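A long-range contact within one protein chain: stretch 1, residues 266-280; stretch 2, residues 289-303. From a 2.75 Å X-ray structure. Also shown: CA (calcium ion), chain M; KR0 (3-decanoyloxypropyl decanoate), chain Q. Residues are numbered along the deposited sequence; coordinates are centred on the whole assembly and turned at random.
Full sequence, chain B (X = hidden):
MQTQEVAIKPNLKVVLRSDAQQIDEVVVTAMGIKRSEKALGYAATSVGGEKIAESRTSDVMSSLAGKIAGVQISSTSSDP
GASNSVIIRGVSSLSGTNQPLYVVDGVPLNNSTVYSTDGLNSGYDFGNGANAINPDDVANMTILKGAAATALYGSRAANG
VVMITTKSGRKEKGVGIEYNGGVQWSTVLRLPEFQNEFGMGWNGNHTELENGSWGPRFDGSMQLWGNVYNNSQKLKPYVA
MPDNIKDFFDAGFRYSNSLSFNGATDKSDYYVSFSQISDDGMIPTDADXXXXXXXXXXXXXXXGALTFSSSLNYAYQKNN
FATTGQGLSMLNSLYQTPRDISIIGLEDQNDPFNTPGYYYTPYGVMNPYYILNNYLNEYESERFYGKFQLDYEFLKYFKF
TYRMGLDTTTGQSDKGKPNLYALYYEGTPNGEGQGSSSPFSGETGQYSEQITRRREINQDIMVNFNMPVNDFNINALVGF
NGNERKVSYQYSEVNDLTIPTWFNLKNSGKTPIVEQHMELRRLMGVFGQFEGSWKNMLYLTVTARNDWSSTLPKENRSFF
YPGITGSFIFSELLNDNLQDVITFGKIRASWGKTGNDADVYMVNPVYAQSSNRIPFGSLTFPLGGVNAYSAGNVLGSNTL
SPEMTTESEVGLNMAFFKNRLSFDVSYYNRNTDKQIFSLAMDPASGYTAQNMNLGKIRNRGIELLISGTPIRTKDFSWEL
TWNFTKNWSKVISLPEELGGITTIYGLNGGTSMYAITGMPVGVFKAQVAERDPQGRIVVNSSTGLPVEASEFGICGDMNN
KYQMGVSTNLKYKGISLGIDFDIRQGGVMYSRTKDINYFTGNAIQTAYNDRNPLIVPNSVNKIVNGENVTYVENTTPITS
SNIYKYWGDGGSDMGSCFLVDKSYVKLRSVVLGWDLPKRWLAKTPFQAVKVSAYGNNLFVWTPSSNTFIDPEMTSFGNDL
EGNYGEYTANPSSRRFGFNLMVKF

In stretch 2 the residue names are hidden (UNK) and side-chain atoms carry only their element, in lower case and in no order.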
# COMPACT_ATOMS: atom_id res chain seq x y z
N ASP B 266 -14.86 23.51 50.13
CA ASP B 266 -13.75 23.31 51.04
C ASP B 266 -13.27 21.88 51.03
O ASP B 266 -12.31 21.56 51.72
CB ASP B 266 -14.14 23.72 52.46
CG ASP B 266 -14.05 25.22 52.69
OD1 ASP B 266 -12.92 25.74 52.77
OD2 ASP B 266 -15.10 25.88 52.77
N LYS B 267 -13.92 21.02 50.24
CA LYS B 267 -13.53 19.63 50.13
C LYS B 267 -13.32 19.17 48.69
O LYS B 267 -13.00 18.00 48.47
CB LYS B 267 -14.57 18.73 50.80
CG LYS B 267 -14.83 19.05 52.26
CD LYS B 267 -13.62 18.76 53.12
CE LYS B 267 -14.05 18.34 54.52
NZ LYS B 267 -14.94 19.36 55.17
N SER B 268 -13.49 20.05 47.70
CA SER B 268 -13.54 19.59 46.32
C SER B 268 -13.31 20.76 45.39
O SER B 268 -13.57 21.92 45.73
CB SER B 268 -14.87 18.93 46.01
OG SER B 268 -15.88 19.92 45.95
N ASP B 269 -12.83 20.46 44.19
CA ASP B 269 -12.70 21.47 43.15
C ASP B 269 -12.95 20.82 41.80
O ASP B 269 -12.92 19.60 41.67
CB ASP B 269 -11.33 22.15 43.17
CG ASP B 269 -10.20 21.18 43.07
OD1 ASP B 269 -10.03 20.61 41.99
OD2 ASP B 269 -9.47 20.98 44.06
N TYR B 270 -13.21 21.65 40.80
CA TYR B 270 -13.63 21.15 39.50
C TYR B 270 -13.28 22.17 38.43
O TYR B 270 -13.69 23.33 38.55
CB TYR B 270 -15.12 20.86 39.51
CG TYR B 270 -15.58 19.93 38.42
CD1 TYR B 270 -14.90 18.75 38.15
CD2 TYR B 270 -16.72 20.23 37.68
CE1 TYR B 270 -15.33 17.90 37.16
CE2 TYR B 270 -17.16 19.38 36.69
CZ TYR B 270 -16.46 18.22 36.43
OH TYR B 270 -16.87 17.36 35.45
N TYR B 271 -12.54 21.75 37.41
CA TYR B 271 -12.16 22.59 36.29
C TYR B 271 -12.49 21.86 34.99
O TYR B 271 -12.26 20.66 34.88
CB TYR B 271 -10.67 22.92 36.34
CG TYR B 271 -10.25 24.14 35.56
CD1 TYR B 271 -10.06 24.08 34.19
CD2 TYR B 271 -10.04 25.35 36.19
CE1 TYR B 271 -9.69 25.18 33.48
CE2 TYR B 271 -9.67 26.46 35.48
CZ TYR B 271 -9.49 26.37 34.12
OH TYR B 271 -9.11 27.48 33.39
N VAL B 272 -13.06 22.58 34.03
CA VAL B 272 -13.41 22.02 32.73
C VAL B 272 -13.21 23.10 31.67
O VAL B 272 -13.74 24.20 31.81
CB VAL B 272 -14.86 21.51 32.68
CG1 VAL B 272 -15.25 21.16 31.27
CG2 VAL B 272 -15.03 20.32 33.57
N SER B 273 -12.46 22.78 30.62
CA SER B 273 -12.03 23.76 29.64
C SER B 273 -12.15 23.21 28.22
O SER B 273 -12.27 22.01 28.01
CB SER B 273 -10.59 24.17 29.87
OG SER B 273 -9.77 23.04 29.77
N PHE B 274 -12.08 24.13 27.26
CA PHE B 274 -12.18 23.81 25.84
C PHE B 274 -11.40 24.86 25.08
O PHE B 274 -11.49 26.05 25.38
CB PHE B 274 -13.62 23.79 25.38
CG PHE B 274 -13.79 23.87 23.88
CD1 PHE B 274 -13.74 22.73 23.11
CD2 PHE B 274 -14.02 25.08 23.25
CE1 PHE B 274 -13.91 22.78 21.75
CE2 PHE B 274 -14.19 25.13 21.88
CZ PHE B 274 -14.12 23.98 21.14
N SER B 275 -10.65 24.44 24.07
CA SER B 275 -9.91 25.38 23.25
C SER B 275 -10.08 25.02 21.79
O SER B 275 -10.20 23.85 21.44
CB SER B 275 -8.44 25.39 23.61
OG SER B 275 -7.94 24.08 23.54
N GLN B 276 -10.08 26.04 20.94
CA GLN B 276 -10.26 25.87 19.51
C GLN B 276 -9.36 26.84 18.79
O GLN B 276 -9.26 28.00 19.16
CB GLN B 276 -11.72 26.10 19.12
CG GLN B 276 -12.01 25.96 17.66
CD GLN B 276 -11.78 27.23 16.90
OE1 GLN B 276 -11.53 28.26 17.49
NE2 GLN B 276 -11.85 27.16 15.59
N ILE B 277 -8.69 26.35 17.75
CA ILE B 277 -7.72 27.10 16.97
C ILE B 277 -7.84 26.67 15.52
O ILE B 277 -7.95 25.47 15.23
CB ILE B 277 -6.29 26.88 17.49
CG1 ILE B 277 -6.17 27.38 18.92
CG2 ILE B 277 -5.29 27.58 16.63
CD1 ILE B 277 -4.81 27.25 19.47
N SER B 278 -7.83 27.62 14.60
CA SER B 278 -7.97 27.32 13.18
C SER B 278 -7.11 28.27 12.37
O SER B 278 -7.50 29.41 12.12
CB SER B 278 -9.42 27.41 12.73
OG SER B 278 -10.11 26.25 13.12
N ASP B 279 -5.98 27.77 11.90
CA ASP B 279 -4.99 28.59 11.23
C ASP B 279 -4.98 28.27 9.74
O ASP B 279 -4.92 27.10 9.36
CB ASP B 279 -3.62 28.35 11.85
CG ASP B 279 -2.73 29.53 11.73
OD1 ASP B 279 -3.02 30.40 10.89
OD2 ASP B 279 -1.74 29.59 12.49
N ASP B 280 -5.04 29.30 8.90
CA ASP B 280 -4.78 29.18 7.47
C ASP B 280 -3.73 30.24 7.18
O ASP B 280 -4.06 31.41 7.04
CB ASP B 280 -6.05 29.37 6.65
CG ASP B 280 -5.82 29.25 5.15
OD1 ASP B 280 -4.67 29.18 4.67
OD2 ASP B 280 -6.82 29.25 4.41
N UNK B 289 -2.58 24.66 7.04
CA UNK B 289 -3.73 24.59 7.91
C UNK B 289 -3.37 23.88 9.19
O UNK B 289 -2.54 22.97 9.20
o UNK B 289 -5.44 24.82 6.29
c UNK B 289 -4.89 23.92 7.22
N UNK B 290 -3.97 24.33 10.26
CA UNK B 290 -3.84 23.70 11.55
C UNK B 290 -5.13 24.00 12.27
O UNK B 290 -5.50 25.16 12.39
c UNK B 290 -2.07 24.21 15.99
c UNK B 290 -2.10 21.98 15.25
c UNK B 290 -1.98 22.90 16.26
c UNK B 290 -2.44 23.75 13.69
o UNK B 290 -1.76 22.51 17.55
c UNK B 290 -2.64 24.24 12.30
c UNK B 290 -2.30 24.63 14.73
c UNK B 290 -2.33 22.41 13.97
N UNK B 291 -5.84 22.95 12.65
CA UNK B 291 -6.99 23.05 13.52
C UNK B 291 -6.63 22.33 14.81
O UNK B 291 -6.25 21.17 14.77
c UNK B 291 -8.58 23.11 11.59
o UNK B 291 -9.02 22.43 10.64
c UNK B 291 -8.22 22.43 12.87
o UNK B 291 -8.42 24.33 11.52
N UNK B 292 -6.70 23.03 15.92
CA UNK B 292 -6.49 22.42 17.22
C UNK B 292 -7.80 22.48 17.98
O UNK B 292 -8.50 23.49 17.93
c UNK B 292 -5.01 22.51 19.28
c UNK B 292 -3.59 22.70 21.29
c UNK B 292 -5.37 23.12 17.96
n UNK B 292 -2.71 23.55 22.10
c UNK B 292 -4.07 23.39 20.05
N UNK B 293 -8.17 21.37 18.62
CA UNK B 293 -9.29 21.30 19.55
C UNK B 293 -8.84 20.53 20.77
O UNK B 293 -8.26 19.45 20.64
c UNK B 293 -11.57 21.66 15.49
c UNK B 293 -13.03 22.68 17.05
c UNK B 293 -11.25 21.28 17.83
c UNK B 293 -10.51 20.59 18.95
c UNK B 293 -12.64 22.47 15.75
o UNK B 293 -13.30 23.06 14.70
c UNK B 293 -10.89 21.07 16.52
c UNK B 293 -12.35 22.08 18.08
N UNK B 294 -9.11 21.05 21.95
CA UNK B 294 -8.87 20.32 23.18
C UNK B 294 -10.10 20.36 24.07
O UNK B 294 -10.94 21.24 23.93
c UNK B 294 -6.49 20.98 23.07
o UNK B 294 -8.03 22.18 24.47
c UNK B 294 -7.69 20.88 23.97
N UNK B 295 -10.20 19.39 24.97
CA UNK B 295 -11.20 19.37 26.01
C UNK B 295 -10.56 18.78 27.25
O UNK B 295 -9.81 17.81 27.14
c UNK B 295 -12.43 18.55 25.61
c UNK B 295 -13.53 18.58 26.62
c UNK B 295 -15.53 18.67 28.51
c UNK B 295 -14.62 17.64 28.52
c UNK B 295 -14.44 19.62 26.63
c UNK B 295 -15.43 19.66 27.56
c UNK B 295 -13.63 17.60 27.59
N UNK B 296 -10.83 19.36 28.41
CA UNK B 296 -10.24 18.89 29.66
C UNK B 296 -11.26 18.93 30.78
O UNK B 296 -12.20 19.72 30.76
c UNK B 296 -9.03 19.72 30.05
o UNK B 296 -8.53 19.31 31.31
N UNK B 297 -11.07 18.06 31.76
CA UNK B 297 -11.95 17.99 32.91
C UNK B 297 -11.11 17.48 34.06
O UNK B 297 -10.55 16.39 33.98
c UNK B 297 -13.14 17.07 32.66
N UNK B 298 -10.99 18.28 35.11
CA UNK B 298 -10.10 17.97 36.21
C UNK B 298 -10.85 18.17 37.51
O UNK B 298 -11.50 19.21 37.70
n UNK B 298 -6.62 22.22 35.25
c UNK B 298 -8.85 18.84 36.17
c UNK B 298 -7.93 18.49 35.07
c UNK B 298 -7.02 21.76 34.09
n UNK B 298 -7.13 20.46 33.90
n UNK B 298 -7.31 22.60 33.11
c UNK B 298 -6.83 19.47 34.93
N UNK B 299 -10.77 17.20 38.39
CA UNK B 299 -11.45 17.28 39.66
C UNK B 299 -10.66 16.62 40.76
O UNK B 299 -9.81 15.76 40.52
N UNK B 300 -10.97 17.03 41.98
CA UNK B 300 -10.39 16.50 43.20
C UNK B 300 -11.46 16.56 44.27
O UNK B 300 -12.23 17.52 44.32
o UNK B 300 -8.40 16.63 44.57
c UNK B 300 -9.15 17.30 43.59
N UNK B 301 -11.54 15.53 45.10
CA UNK B 301 -12.50 15.48 46.20
C UNK B 301 -11.79 14.90 47.40
O UNK B 301 -11.09 13.90 47.27
n UNK B 301 -15.93 15.54 46.71
c UNK B 301 -13.73 14.65 45.85
c UNK B 301 -14.83 14.73 46.87
n UNK B 301 -16.20 14.52 48.57
c UNK B 301 -15.01 14.08 48.04
c UNK B 301 -16.73 15.40 47.75
N UNK B 302 -11.97 15.52 48.55
CA UNK B 302 -11.35 15.08 49.79
C UNK B 302 -12.44 14.61 50.74
O UNK B 302 -13.48 15.26 50.87
c UNK B 302 -8.61 16.79 51.95
c UNK B 302 -10.52 16.20 50.42
c UNK B 302 -7.66 16.26 53.02
n UNK B 302 -6.52 17.19 53.32
c UNK B 302 -9.64 15.74 51.57
N UNK B 303 -12.22 13.46 51.35
CA UNK B 303 -13.16 12.89 52.30
C UNK B 303 -12.30 12.29 53.40
O UNK B 303 -11.91 11.12 53.34
c UNK B 303 -14.07 11.87 51.65
CA CA M . -2.96 29.77 3.30
C1 KR0 Q . -23.14 18.68 13.28
O1 KR0 Q . -22.83 19.82 14.08
C2 KR0 Q . -22.45 17.53 13.99
C3 KR0 Q . -20.95 17.74 14.06
C4 KR0 Q . -17.20 21.99 16.88
O4 KR0 Q . -20.51 18.57 15.13
C5 KR0 Q . -19.23 19.23 14.97
C6 KR0 Q . -18.19 22.61 17.88
C7 KR0 Q . -23.78 20.88 14.38
C8 KR0 Q . -17.49 23.03 19.18
O8 KR0 Q . -18.71 19.18 13.87
C9 KR0 Q . -18.37 23.62 20.27
O9 KR0 Q . -24.86 20.58 14.84
C10 KR0 Q . -18.54 19.95 16.10
C11 KR0 Q . -17.85 21.26 15.69
C12 KR0 Q . -23.41 22.33 14.15
C13 KR0 Q . -22.54 22.87 15.28
C14 KR0 Q . -17.53 23.96 21.51
C15 KR0 Q . -18.33 24.10 22.81
C16 KR0 Q . -17.58 23.49 23.97
C17 KR0 Q . -23.36 23.26 16.51
C18 KR0 Q . -22.60 22.95 17.79
C19 KR0 Q . -22.04 24.20 18.47
C20 KR0 Q . -22.90 24.63 19.67
C21 KR0 Q . -22.17 25.59 20.61
C22 KR0 Q . -23.05 26.00 21.79
C23 KR0 Q . -22.35 26.88 22.82
O HOH W 1 -5.36 24.90 22.95

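At 289, one carbon then one oxygen, CA lies 3.1 Å from Asp-279 O: serine. Small Ser-289 pairs with Asp-280 without crowding it; Asp-280 OD1 binds calcium at 2.3 Å.

Position 290 has one carbon, then a six-carbon ring bearing an oxygen; its CB lies 4.2 Å from Asp-279 CB. This is tyrosine, and Tyr-290 carries its bulky ring beyond that contact.

At 291 the second of two carbons carries two oxygens, one 3.0 Å from Ser-278 OG: aspartate. Ser-278 OG donates to Asp-291 OD1, a hydroxyl matched to an acceptor.

Position 292, four carbons in a row ending in nitrogen, sets CB 3.9 Å from Ile-277 CB: lysine. Extended Lys-292 carries NZ away to a water, 3.1 Å off, that also meets Ser-275 OG at 2.8 Å.

Position 293 has one carbon, then a six-carbon ring bearing an oxygen, its carbons 3.5 Å from Gln-276 CG and 4.0 Å from Phe-274 CZ: tyrosine. The broad Tyr-293 ring reaches both, with Phe-274 CZ at its edge.

At 294 one carbon carries an oxygen and a carbon: threonine's branching. Thr-294 OG1 is modelled 2.1 Å from Ser-275 OG, too close to interpret.

Position 295 has one carbon, then a ring of six carbons, one 3.7 Å from Val-272 CG1: phenylalanine. Phe-295 suits this apolar contact, made through CZ.

At 296, one carbon then oxygen, CB lies 3.4 Å from Ser-273 OG: serine. Small Ser-296 fits beside Ser-273.

The single carbon at 297 lies 3.9 Å from Val-272 CG2: alanine, compact and apolar.

Position 298 has three carbons, a nitrogen, then a carbon with two more nitrogens, one 3.3 Å from Tyr-271 CD1: arginine. Tyr-271 CG lies over one face of the Arg-298 guanidinium, and NE donates to Ser-296 OG at 3.2 Å.

Position 299 has no side chain; CA is 4.0 Å from Tyr-270 CD1. This is glycine: a CB would be tight against that ring.

At 300, one carbon then oxygen, CB sits 3.7 Å from Asp-269 OD2: serine, small beside a carboxylate.

Position 301 has one carbon, then a five-membered ring of three carbons and two nitrogens, one 3.6 Å from Ser-268 CB: histidine. Its flat ring has Lys-267 O over one face.

At 302, four carbons end in nitrogen, and N donates to Lys-267 O at 2.7 Å: lysine, whose amine leads away.

Position 303, one carbon, touches nothing on stretch 1: alanine, asking little room.

The antiparallel strands are joined by a ladder of backbone hydrogen bonds. Alternation puts Val-272, Phe-274, Tyr-293, Phe-295 and Ala-297 on one face, where KR0 C14 reaches Phe-274 CZ at 3.4 Å; Tyr-271 and Arg-298 pack on the other.

Stretch 2 289-303: SYDKYTFSARGSHKA
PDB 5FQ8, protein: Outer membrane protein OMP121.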